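Local coordinates for single-strand DNA-binding protein (Agrobacterium tumefaciens, PDB 3BTP) that binds single-stranded DNA without regard to sequence and mediates the nuclear uptake of the transferred T-DNA copies in DNA transformation, at residues S317-S322 / V371-Q376; G124-A129 / I236-Y241; L164-I169 / E197-A202; A282-R287 / A336-A341. One frame throughout, in Å; residues are numbered along the deposited sequence.

Contact 1. Residues S317-S322 / V371-Q376; sequences SKYLES and VDYLLQ
A near-antiparallel pair of short helices meets here through S322 and Y319 on one side and Y373 and Q376 on the other. The segment axes pass 10.3 Å apart with their directions at 152°, and the backbones come nearest at S322 and Y373, where a small serine leaves room for a tyrosine ring. The two tyrosines join at their hydroxyls: Y319 OH and Y373 OH are 2.8 Å apart, a hydrogen bond whose direction is not fixed. The rings cross obliquely, with Y319 CE1 3.8 Å from Y373 CE1, and Y319 OH lies in the plane of the Y373 ring at its edge. In both residues CG is anti to the backbone N (chi1 -174° in Y319, -175° in Y373), which starts each ring off beside the carbonyl carbon. Each helix directly follows a strand, 314-316 at the margin of a four-stranded antiparallel sheet and 367-370 in the eight-stranded barrel, so the tyrosine pair bridges two separate sheet systems. S322 O also approaches the Y373 rim in the ring plane, 3.7 Å from CD1. S322 OG lies 2.8 Å from Y319 O but also reaches N377 OD1; its single proton has two acceptors in reach, and which it serves is unsettled. At the exposed margin the bent Q376 side chain lies with OE1 3.9 Å from S322 CB and 3.8 Å from K318 O, while D372 OD2, beside S322, is salt-bridged to R325. The chain of another protein packs an apolar side chain on Y319 and an acidic one on Y373.

Contact 2. Residues G124-A129 / I236-Y241; sequences GQDKFA and IQTEKY
D126 carries this surface contact, reaching across to the backbone of E239, with K240, Q125 and E239 following at similar, smaller shares of the burial. The carboxylate oxygen D126 OD2 accepts E239 N at 2.6 Å, with an N-H...O angle of 160°, on its syn side and tilted some way out of the carboxylate plane. From the opposite face of that plane Q125 NE2 donates to D126 OD2 at 2.8 Å, so two N-H groups grip one oxygen and help to fix the rotation of the carboxylate. The other oxygen, D126 OD1, rests 3.5 Å from T238 CB. Q125 CG also comes 3.3 Å from E239 OE1, with the Q125 amide and E239 carboxylate planes nearly parallel. K240 folds back at chi3 and chi4, its NZ 3.5 Å from Q125 O. K127 NZ, which donates to that same carbonyl, is 3.1 Å from K240 NZ; two donors so close cannot bond each other and, if both are charged, should repel, so the placing of the tips is doubtful. The D126 carboxylate may offset part of the charge. D126 takes the positive phi of the turn's third position. The contact thus sets the type II turn joining strands 117-124 and 127-132 of one beta hairpin against the loop of another, 235-237 with 243-245.

Contact 3. Residues L164-I169 / E197-A202; sequences LAFERI and EVWNRA
F166 points an edge of its ring at the indole of W199, the centre of a helix-helix contact between the last turn of helix 162-167 and the C-terminal half of the long helix 186-206. It is a T-shaped (edge-to-face) pair: the F166 ring and the five-membered ring of W199 have centroids 5.2 Å apart and planes at 74°. F166 CD1 makes the closest ring contact, standing over one indole face, displaced toward the rim, 3.7 Å from W199 CD2, while F166 CE1 reaches W199 CB. In both residues CG is anti to the backbone N (chi1 -173° for F166, 172° for W199), which sets CG of each beside its own carbonyl carbon. A165 and I169 meet the indole at its edge instead. A165, whose lone methyl suits the short gap, places CB 4.0 Å from W199 CZ3, and I169 CD1 lies 4.0 Å from W199 CB. The branched I169 touches twice, for its CG2 packs 3.9 Å from V198 CG1 as the two side chains run alongside each other, pointing opposite ways. The backbone bond from I169 N to F166 O, 3.1 Å, is part of the turn in which I169 has its CB directed toward helix 186-206. Further out, F192 meets the ring of F166, and Y152 and H203 those of W199, while E167 ties the same two helices by a salt bridge to K195. The indole's one polar atom, W199 NE1, is hydrogen-bonded to the carbonyl oxygen T211 O.

Contact 4. Residues A282-R287 / A336-A341; sequences AYANKR and AGENRA
R287 and R340 lie side by side, pointing opposite ways. Their guanidinium planes are 39° apart and do not stack; instead R340 CD sits over the centre of the R287 group, 3.5 Å from R287 CZ, and the aliphatic part of one long side chain covers a flat face of the other. R340 CG lies between its own backbone N and carbonyl carbon (chi1 58°), and the chain bends again at chi3; NH2 lies 3.5 Å from N285 CA. E338 reaches the same turn. Its OE1 accepts N285 N at 2.9 Å from well above the carboxylate plane, and also forms a salt bridge with R340 NH2 within the same segment, its hydrogen bond weak in angle and, at 2.5 Å, too short to be trusted in detail. Water 1 lies within bonding distance of E338 OE1 (2.6 Å) and K286 O (2.9 Å) and may bridge them, though it has more acceptors in reach than protons. That turn, type II from Y283 to K286, gives N285 a positive phi, which asparagine tolerates well, and R287 follows as N-cap of helix 288-299. The partner loop leaves helix 327-335 through a Schellman motif at G337. D329 on that helix forms salt bridges with both R287 and R340. Two arginines this near, NE to NE 4.4 Å, would repel each other; the carboxylates of D329 and E338 probably offset that charge, so the two surface loops are probably held mainly by ion pairs and the E338-N285 backbone bond.

Overall arrangement
Followed from the N terminus, the chain first opens contact 2 at 124-129, in the hairpin turn of the first sheet. Before that loop closes at 236-241, contact 3 opens and closes within it, joining helix 162-167 to helix 186-206. Contacts 4 and 1 come later and cross: 282-287 and 317-322 open in turn, then 336-341 and 371-376 close them in the same order. Contact 4 links the loops next to helices 288-299 and 327-335, whereas contact 1 brings the helix after strand 314-316 against the helix that follows barrel strand 367-370. Contacts 3 and 4 lie farthest apart, with centres about 36 Å from each other, and no two contacts touch.

Contact 1. Residues S317-S322 / V371-Q376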
# COMPACT_ATOMS: atom_id res chain seq x y z
N SER A 317 5.32 -8.33 3.93
CA SER A 317 4.90 -8.06 5.32
C SER A 317 5.34 -6.66 5.84
O SER A 317 4.54 -5.92 6.46
CB SER A 317 5.44 -9.23 6.20
OG SER A 317 6.81 -9.01 6.51
N LYS A 318 6.58 -6.26 5.57
CA LYS A 318 7.05 -4.90 5.92
C LYS A 318 6.39 -3.79 5.11
O LYS A 318 6.11 -2.72 5.63
CB LYS A 318 8.58 -4.82 5.74
CG LYS A 318 9.33 -5.90 6.49
CD LYS A 318 10.89 -5.66 6.58
CE LYS A 318 11.46 -6.60 7.79
NZ LYS A 318 12.30 -5.88 8.81
N TYR A 319 6.15 -4.00 3.82
CA TYR A 319 5.29 -3.05 3.08
C TYR A 319 3.90 -2.83 3.79
O TYR A 319 3.42 -1.69 3.98
CB TYR A 319 5.06 -3.47 1.63
CG TYR A 319 4.30 -2.38 0.94
CD1 TYR A 319 4.88 -1.13 0.74
CD2 TYR A 319 2.96 -2.54 0.58
CE1 TYR A 319 4.19 -0.10 0.13
CE2 TYR A 319 2.24 -1.53 -0.05
CZ TYR A 319 2.85 -0.30 -0.24
OH TYR A 319 2.17 0.73 -0.86
N LEU A 320 3.25 -3.91 4.14
CA LEU A 320 1.94 -3.84 4.85
C LEU A 320 2.03 -3.05 6.17
O LEU A 320 1.21 -2.19 6.43
CB LEU A 320 1.43 -5.28 5.11
CG LEU A 320 0.94 -6.11 3.91
CD1 LEU A 320 0.53 -7.55 4.34
CD2 LEU A 320 -0.18 -5.41 3.17
N GLU A 321 3.04 -3.33 6.99
CA GLU A 321 3.26 -2.59 8.23
C GLU A 321 3.55 -1.13 8.01
O GLU A 321 3.05 -0.29 8.77
CB GLU A 321 4.45 -3.16 9.04
CG GLU A 321 4.16 -4.51 9.62
CD GLU A 321 3.06 -4.42 10.64
OE1 GLU A 321 3.21 -3.65 11.63
OE2 GLU A 321 2.04 -5.08 10.44
N SER A 322 4.40 -0.80 7.01
CA SER A 322 4.59 0.65 6.65
C SER A 322 3.28 1.32 6.20
O SER A 322 3.16 2.54 6.29
CB SER A 322 5.65 0.83 5.53
OG SER A 322 5.13 0.53 4.22
N VAL A 371 6.07 10.30 6.57
CA VAL A 371 7.49 10.28 6.29
C VAL A 371 8.18 8.90 6.31
O VAL A 371 9.01 8.60 5.47
CB VAL A 371 8.23 11.30 7.30
CG1 VAL A 371 9.73 11.13 7.32
CG2 VAL A 371 7.79 12.81 7.02
N ASP A 372 7.89 8.12 7.34
CA ASP A 372 8.24 6.73 7.43
C ASP A 372 7.90 5.88 6.17
O ASP A 372 8.76 5.18 5.63
CB ASP A 372 7.49 6.16 8.62
CG ASP A 372 7.67 4.66 8.76
OD1 ASP A 372 8.80 4.25 9.08
OD2 ASP A 372 6.68 3.89 8.50
N TYR A 373 6.64 5.91 5.75
CA TYR A 373 6.24 5.35 4.46
C TYR A 373 7.20 5.76 3.31
O TYR A 373 7.74 4.94 2.57
CB TYR A 373 4.76 5.75 4.14
CG TYR A 373 4.23 5.12 2.89
CD1 TYR A 373 3.68 3.81 2.90
CD2 TYR A 373 4.31 5.78 1.70
CE1 TYR A 373 3.18 3.20 1.72
CE2 TYR A 373 3.86 5.18 0.51
CZ TYR A 373 3.32 3.91 0.52
OH TYR A 373 2.87 3.42 -0.69
N LEU A 374 7.36 7.06 3.14
CA LEU A 374 8.21 7.56 2.11
C LEU A 374 9.66 7.09 2.20
O LEU A 374 10.21 6.60 1.20
CB LEU A 374 8.09 9.08 2.08
CG LEU A 374 8.52 9.89 0.87
CD1 LEU A 374 7.72 9.57 -0.44
CD2 LEU A 374 8.45 11.39 1.27
N LEU A 375 10.29 7.24 3.35
CA LEU A 375 11.67 6.89 3.54
C LEU A 375 11.96 5.37 3.48
O LEU A 375 13.06 4.98 3.05
CB LEU A 375 12.19 7.42 4.88
CG LEU A 375 12.85 8.81 4.87
CD1 LEU A 375 12.00 9.98 4.25
CD2 LEU A 375 13.27 9.16 6.26
N GLN A 376 11.01 4.54 3.93
CA GLN A 376 11.14 3.10 3.91
C GLN A 376 11.00 2.59 2.48
O GLN A 376 11.72 1.69 2.01
CB GLN A 376 10.06 2.40 4.84
CG GLN A 376 10.65 1.29 5.78
CD GLN A 376 10.13 -0.14 5.48
OE1 GLN A 376 9.20 -0.59 6.14
NE2 GLN A 376 10.74 -0.85 4.50

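Contact 2. Residues G124-A129 / I236-Y241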
# COMPACT_ATOMS: atom_id res chain seq x y z
N GLY A 124 0.16 -30.88 -6.38
CA GLY A 124 -0.63 -31.63 -5.39
C GLY A 124 -1.97 -31.00 -5.11
O GLY A 124 -2.23 -29.92 -5.59
N GLN A 125 -2.85 -31.69 -4.38
CA GLN A 125 -4.06 -31.05 -3.90
C GLN A 125 -3.60 -29.99 -2.89
O GLN A 125 -2.98 -30.30 -1.87
CB GLN A 125 -5.06 -32.05 -3.25
CG GLN A 125 -6.42 -31.42 -2.71
CD GLN A 125 -7.10 -30.49 -3.75
OE1 GLN A 125 -7.22 -30.84 -4.92
NE2 GLN A 125 -7.53 -29.31 -3.31
N ASP A 126 -3.88 -28.74 -3.21
CA ASP A 126 -3.47 -27.61 -2.36
C ASP A 126 -1.95 -27.57 -2.08
O ASP A 126 -1.53 -27.12 -1.00
CB ASP A 126 -4.29 -27.62 -1.07
CG ASP A 126 -5.79 -27.58 -1.34
OD1 ASP A 126 -6.25 -26.61 -2.02
OD2 ASP A 126 -6.50 -28.49 -0.84
N LYS A 127 -1.16 -28.08 -3.02
CA LYS A 127 0.30 -28.07 -2.85
C LYS A 127 0.95 -27.36 -4.03
O LYS A 127 0.53 -27.53 -5.15
CB LYS A 127 0.90 -29.48 -2.63
CG LYS A 127 0.40 -30.24 -1.37
CD LYS A 127 0.62 -31.76 -1.55
CE LYS A 127 0.06 -32.64 -0.39
NZ LYS A 127 -1.46 -32.82 -0.40
N PHE A 128 1.98 -26.56 -3.75
CA PHE A 128 2.63 -25.70 -4.73
C PHE A 128 4.11 -25.70 -4.50
O PHE A 128 4.56 -25.95 -3.39
CB PHE A 128 2.11 -24.26 -4.58
CG PHE A 128 0.62 -24.14 -4.64
CD1 PHE A 128 -0.02 -23.99 -5.85
CD2 PHE A 128 -0.15 -24.19 -3.49
CE1 PHE A 128 -1.42 -23.89 -5.90
CE2 PHE A 128 -1.52 -24.10 -3.53
CZ PHE A 128 -2.17 -23.96 -4.74
N ALA A 129 4.87 -25.39 -5.55
CA ALA A 129 6.29 -25.20 -5.42
C ALA A 129 6.65 -23.97 -6.25
O ALA A 129 6.04 -23.71 -7.29
CB ALA A 129 7.08 -26.42 -5.90
N ILE A 236 -12.69 -20.06 -3.05
CA ILE A 236 -12.04 -21.27 -3.46
C ILE A 236 -12.04 -22.15 -2.22
O ILE A 236 -11.84 -21.66 -1.13
CB ILE A 236 -10.60 -21.04 -3.97
CG1 ILE A 236 -10.60 -20.32 -5.31
CG2 ILE A 236 -9.86 -22.36 -4.12
CD1 ILE A 236 -11.77 -20.74 -6.29
N GLN A 237 -12.30 -23.44 -2.41
CA GLN A 237 -12.26 -24.45 -1.36
C GLN A 237 -10.93 -25.18 -1.39
O GLN A 237 -10.50 -25.70 -2.43
CB GLN A 237 -13.41 -25.46 -1.62
CG GLN A 237 -13.61 -26.55 -0.54
CD GLN A 237 -14.09 -25.97 0.73
OE1 GLN A 237 -15.17 -25.42 0.77
NE2 GLN A 237 -13.26 -26.02 1.79
N THR A 238 -10.25 -25.16 -0.26
CA THR A 238 -9.14 -26.06 -0.10
C THR A 238 -9.66 -27.40 0.49
O THR A 238 -10.71 -27.46 1.20
CB THR A 238 -7.92 -25.48 0.80
OG1 THR A 238 -8.33 -25.34 2.16
CG2 THR A 238 -7.35 -24.16 0.32
N GLU A 239 -8.90 -28.45 0.25
CA GLU A 239 -9.26 -29.75 0.83
C GLU A 239 -9.22 -29.78 2.36
O GLU A 239 -10.12 -30.35 2.97
CB GLU A 239 -8.41 -30.88 0.29
CG GLU A 239 -8.57 -32.09 1.16
CD GLU A 239 -8.05 -33.34 0.56
OE1 GLU A 239 -8.05 -33.44 -0.70
OE2 GLU A 239 -7.66 -34.22 1.37
N LYS A 240 -8.16 -29.21 2.94
CA LYS A 240 -7.85 -29.32 4.37
C LYS A 240 -7.91 -28.00 5.12
O LYS A 240 -7.97 -28.05 6.34
CB LYS A 240 -6.43 -29.92 4.57
CG LYS A 240 -6.28 -31.36 4.03
CD LYS A 240 -4.82 -31.76 3.60
CE LYS A 240 -4.32 -30.95 2.36
NZ LYS A 240 -3.94 -31.80 1.19
N TYR A 241 -7.89 -26.84 4.43
CA TYR A 241 -7.60 -25.58 5.09
C TYR A 241 -8.70 -24.56 5.19
O TYR A 241 -8.48 -23.45 5.72
CB TYR A 241 -6.35 -24.93 4.50
CG TYR A 241 -5.20 -25.90 4.47
CD1 TYR A 241 -4.63 -26.35 5.67
CD2 TYR A 241 -4.72 -26.39 3.26
CE1 TYR A 241 -3.57 -27.26 5.65
CE2 TYR A 241 -3.66 -27.28 3.23
CZ TYR A 241 -3.09 -27.69 4.43
OH TYR A 241 -2.06 -28.57 4.42

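Contact 3. Residues L164-I169 / E197-A202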
# COMPACT_ATOMS: atom_id res chain seq x y z
N LEU A 164 -2.81 -8.82 -12.95
CA LEU A 164 -2.57 -7.67 -12.07
C LEU A 164 -1.28 -6.93 -12.32
O LEU A 164 -1.27 -5.75 -12.25
CB LEU A 164 -2.67 -8.11 -10.59
CG LEU A 164 -4.02 -8.75 -10.18
CD1 LEU A 164 -3.97 -9.12 -8.73
CD2 LEU A 164 -5.26 -7.94 -10.44
N ALA A 165 -0.17 -7.61 -12.56
CA ALA A 165 1.04 -6.94 -12.96
C ALA A 165 0.84 -6.09 -14.19
O ALA A 165 1.38 -4.98 -14.28
CB ALA A 165 2.30 -8.01 -13.17
N PHE A 166 0.10 -6.62 -15.18
CA PHE A 166 -0.20 -5.88 -16.40
C PHE A 166 -0.98 -4.58 -16.11
O PHE A 166 -0.59 -3.49 -16.55
CB PHE A 166 -1.02 -6.77 -17.34
CG PHE A 166 -1.24 -6.12 -18.73
CD1 PHE A 166 -0.30 -6.22 -19.75
CD2 PHE A 166 -2.39 -5.47 -19.02
CE1 PHE A 166 -0.52 -5.60 -20.99
CE2 PHE A 166 -2.60 -4.87 -20.24
CZ PHE A 166 -1.66 -4.93 -21.21
N GLU A 167 -2.10 -4.68 -15.40
CA GLU A 167 -2.92 -3.48 -15.11
C GLU A 167 -2.21 -2.50 -14.18
O GLU A 167 -2.54 -1.30 -14.18
CB GLU A 167 -4.34 -3.86 -14.58
CG GLU A 167 -5.21 -4.40 -15.77
CD GLU A 167 -5.39 -3.34 -16.92
OE1 GLU A 167 -5.07 -2.13 -16.69
OE2 GLU A 167 -5.87 -3.65 -18.02
N ARG A 168 -1.26 -2.97 -13.40
CA ARG A 168 -0.47 -2.08 -12.54
C ARG A 168 0.47 -1.16 -13.33
O ARG A 168 0.94 -0.14 -12.81
CB ARG A 168 0.29 -2.91 -11.47
CG ARG A 168 1.49 -2.26 -10.74
CD ARG A 168 0.97 -1.61 -9.50
NE ARG A 168 1.81 -0.67 -8.70
CZ ARG A 168 1.97 0.61 -8.98
NH1 ARG A 168 1.53 1.13 -10.13
NH2 ARG A 168 2.61 1.37 -8.13
N ILE A 169 0.73 -1.47 -14.60
CA ILE A 169 1.42 -0.48 -15.44
C ILE A 169 0.55 0.78 -15.50
O ILE A 169 -0.68 0.71 -15.76
CB ILE A 169 1.81 -0.99 -16.85
CG1 ILE A 169 2.73 -2.27 -16.79
CG2 ILE A 169 2.50 0.19 -17.64
CD1 ILE A 169 2.55 -3.36 -18.02
N GLU A 197 3.02 -2.60 -24.77
CA GLU A 197 4.43 -2.37 -25.15
C GLU A 197 5.38 -2.34 -23.97
O GLU A 197 6.47 -2.78 -24.06
CB GLU A 197 4.60 -1.09 -25.93
CG GLU A 197 3.40 -0.59 -26.61
CD GLU A 197 3.79 0.36 -27.72
OE1 GLU A 197 4.38 1.45 -27.39
OE2 GLU A 197 3.56 -0.02 -28.91
N VAL A 198 4.96 -1.77 -22.85
CA VAL A 198 5.75 -1.84 -21.63
C VAL A 198 5.90 -3.30 -21.23
O VAL A 198 7.00 -3.75 -20.94
CB VAL A 198 5.08 -1.00 -20.54
CG1 VAL A 198 5.87 -1.03 -19.27
CG2 VAL A 198 4.96 0.44 -21.10
N TRP A 199 4.80 -4.03 -21.25
CA TRP A 199 4.77 -5.42 -20.80
C TRP A 199 5.71 -6.28 -21.65
O TRP A 199 6.56 -7.00 -21.11
CB TRP A 199 3.31 -5.89 -20.99
CG TRP A 199 3.08 -7.33 -20.77
CD1 TRP A 199 2.93 -8.31 -21.73
CD2 TRP A 199 2.89 -7.98 -19.50
NE1 TRP A 199 2.68 -9.50 -21.13
CE2 TRP A 199 2.65 -9.34 -19.77
CE3 TRP A 199 2.85 -7.52 -18.17
CZ2 TRP A 199 2.36 -10.26 -18.75
CZ3 TRP A 199 2.60 -8.45 -17.14
CH2 TRP A 199 2.34 -9.79 -17.45
N ASN A 200 5.53 -6.22 -22.97
CA ASN A 200 6.40 -6.90 -23.98
C ASN A 200 7.88 -6.59 -23.89
O ASN A 200 8.75 -7.50 -23.91
CB ASN A 200 5.88 -6.62 -25.38
CG ASN A 200 4.70 -7.48 -25.69
OD1 ASN A 200 4.00 -7.27 -26.68
ND2 ASN A 200 4.47 -8.50 -24.83
N ARG A 201 8.19 -5.32 -23.74
CA ARG A 201 9.59 -4.91 -23.56
C ARG A 201 10.14 -5.41 -22.22
O ARG A 201 11.28 -5.84 -22.15
CB ARG A 201 9.73 -3.38 -23.71
CG ARG A 201 11.13 -2.78 -23.46
CD ARG A 201 11.03 -1.33 -22.88
NE ARG A 201 10.12 -0.50 -23.67
CZ ARG A 201 9.26 0.42 -23.19
NH1 ARG A 201 9.15 0.73 -21.89
NH2 ARG A 201 8.47 1.04 -24.06
N ALA A 202 9.36 -5.34 -21.15
CA ALA A 202 9.79 -5.90 -19.86
C ALA A 202 10.04 -7.45 -19.91
O ALA A 202 10.99 -7.94 -19.36
CB ALA A 202 8.79 -5.49 -18.71

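Contact 4. Residues A282-R287 / A336-A341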
# COMPACT_ATOMS: atom_id res chain seq x y z
N ALA A 282 -0.86 -24.41 14.57
CA ALA A 282 0.22 -24.14 15.54
C ALA A 282 0.33 -22.65 15.96
O ALA A 282 0.84 -22.37 17.06
CB ALA A 282 1.59 -24.69 15.05
N TYR A 283 -0.19 -21.71 15.13
CA TYR A 283 -0.21 -20.30 15.54
C TYR A 283 -1.59 -19.75 15.93
O TYR A 283 -1.75 -18.52 15.98
CB TYR A 283 0.47 -19.37 14.50
CG TYR A 283 1.99 -19.51 14.50
CD1 TYR A 283 2.81 -18.62 15.22
CD2 TYR A 283 2.59 -20.58 13.83
CE1 TYR A 283 4.17 -18.79 15.27
CE2 TYR A 283 3.95 -20.76 13.88
CZ TYR A 283 4.73 -19.87 14.58
OH TYR A 283 6.09 -20.10 14.54
N ALA A 284 -2.58 -20.59 16.17
CA ALA A 284 -3.88 -20.07 16.63
C ALA A 284 -3.77 -19.05 17.80
O ALA A 284 -3.11 -19.31 18.83
CB ALA A 284 -4.85 -21.20 16.98
N ASN A 285 -4.39 -17.89 17.60
CA ASN A 285 -4.36 -16.76 18.53
C ASN A 285 -2.94 -16.27 18.88
O ASN A 285 -2.76 -15.55 19.86
CB ASN A 285 -5.27 -17.02 19.75
CG ASN A 285 -6.73 -17.44 19.34
OD1 ASN A 285 -7.09 -18.62 19.43
ND2 ASN A 285 -7.54 -16.49 18.83
N LYS A 286 -1.95 -16.66 18.06
CA LYS A 286 -0.59 -16.12 18.11
C LYS A 286 -0.37 -15.00 17.05
O LYS A 286 -0.98 -15.02 15.96
CB LYS A 286 0.43 -17.23 17.93
CG LYS A 286 0.60 -18.16 19.15
CD LYS A 286 1.79 -19.16 18.96
CE LYS A 286 1.87 -20.25 20.10
NZ LYS A 286 2.27 -19.64 21.47
N ARG A 287 0.51 -14.05 17.37
CA ARG A 287 0.61 -12.80 16.60
C ARG A 287 1.53 -13.02 15.41
O ARG A 287 2.46 -13.83 15.49
CB ARG A 287 1.15 -11.65 17.45
CG ARG A 287 0.21 -11.21 18.57
CD ARG A 287 -0.62 -10.03 18.15
NE ARG A 287 -1.68 -9.68 19.10
CZ ARG A 287 -2.48 -8.61 18.98
NH1 ARG A 287 -2.34 -7.75 17.95
NH2 ARG A 287 -3.44 -8.41 19.89
N ALA A 336 -6.74 -17.61 9.14
CA ALA A 336 -7.20 -18.60 10.14
C ALA A 336 -8.66 -18.33 10.69
O ALA A 336 -9.13 -19.05 11.53
CB ALA A 336 -6.26 -18.60 11.28
N GLY A 337 -9.34 -17.28 10.23
CA GLY A 337 -10.68 -16.95 10.71
C GLY A 337 -10.69 -16.18 12.04
O GLY A 337 -11.73 -16.14 12.75
N GLU A 338 -9.54 -15.58 12.37
CA GLU A 338 -9.35 -14.85 13.61
C GLU A 338 -9.54 -13.35 13.40
O GLU A 338 -9.53 -12.85 12.27
CB GLU A 338 -7.97 -15.13 14.21
CG GLU A 338 -7.80 -16.52 14.83
CD GLU A 338 -6.33 -16.95 15.01
OE1 GLU A 338 -5.50 -16.18 15.55
OE2 GLU A 338 -6.01 -18.08 14.58
N ASN A 339 -9.67 -12.65 14.51
CA ASN A 339 -10.10 -11.25 14.56
C ASN A 339 -9.49 -10.72 15.87
O ASN A 339 -9.63 -11.37 16.92
CB ASN A 339 -11.63 -11.21 14.61
CG ASN A 339 -12.20 -9.89 14.11
OD1 ASN A 339 -12.22 -9.63 12.90
ND2 ASN A 339 -12.69 -9.07 15.04
N ARG A 340 -8.76 -9.62 15.79
CA ARG A 340 -8.16 -9.00 17.00
C ARG A 340 -8.12 -7.51 16.81
O ARG A 340 -8.27 -7.02 15.67
CB ARG A 340 -6.75 -9.56 17.39
CG ARG A 340 -5.66 -9.43 16.30
CD ARG A 340 -4.45 -10.32 16.62
NE ARG A 340 -4.81 -11.72 16.80
CZ ARG A 340 -4.29 -12.75 16.14
NH1 ARG A 340 -3.31 -12.61 15.25
NH2 ARG A 340 -4.74 -13.97 16.44
N ALA A 341 -7.93 -6.78 17.91
CA ALA A 341 -8.08 -5.31 17.94
C ALA A 341 -6.90 -4.54 17.33
O ALA A 341 -5.75 -4.82 17.67
CB ALA A 341 -8.34 -4.83 19.39
O HOH W 1 -3.20 -15.97 14.39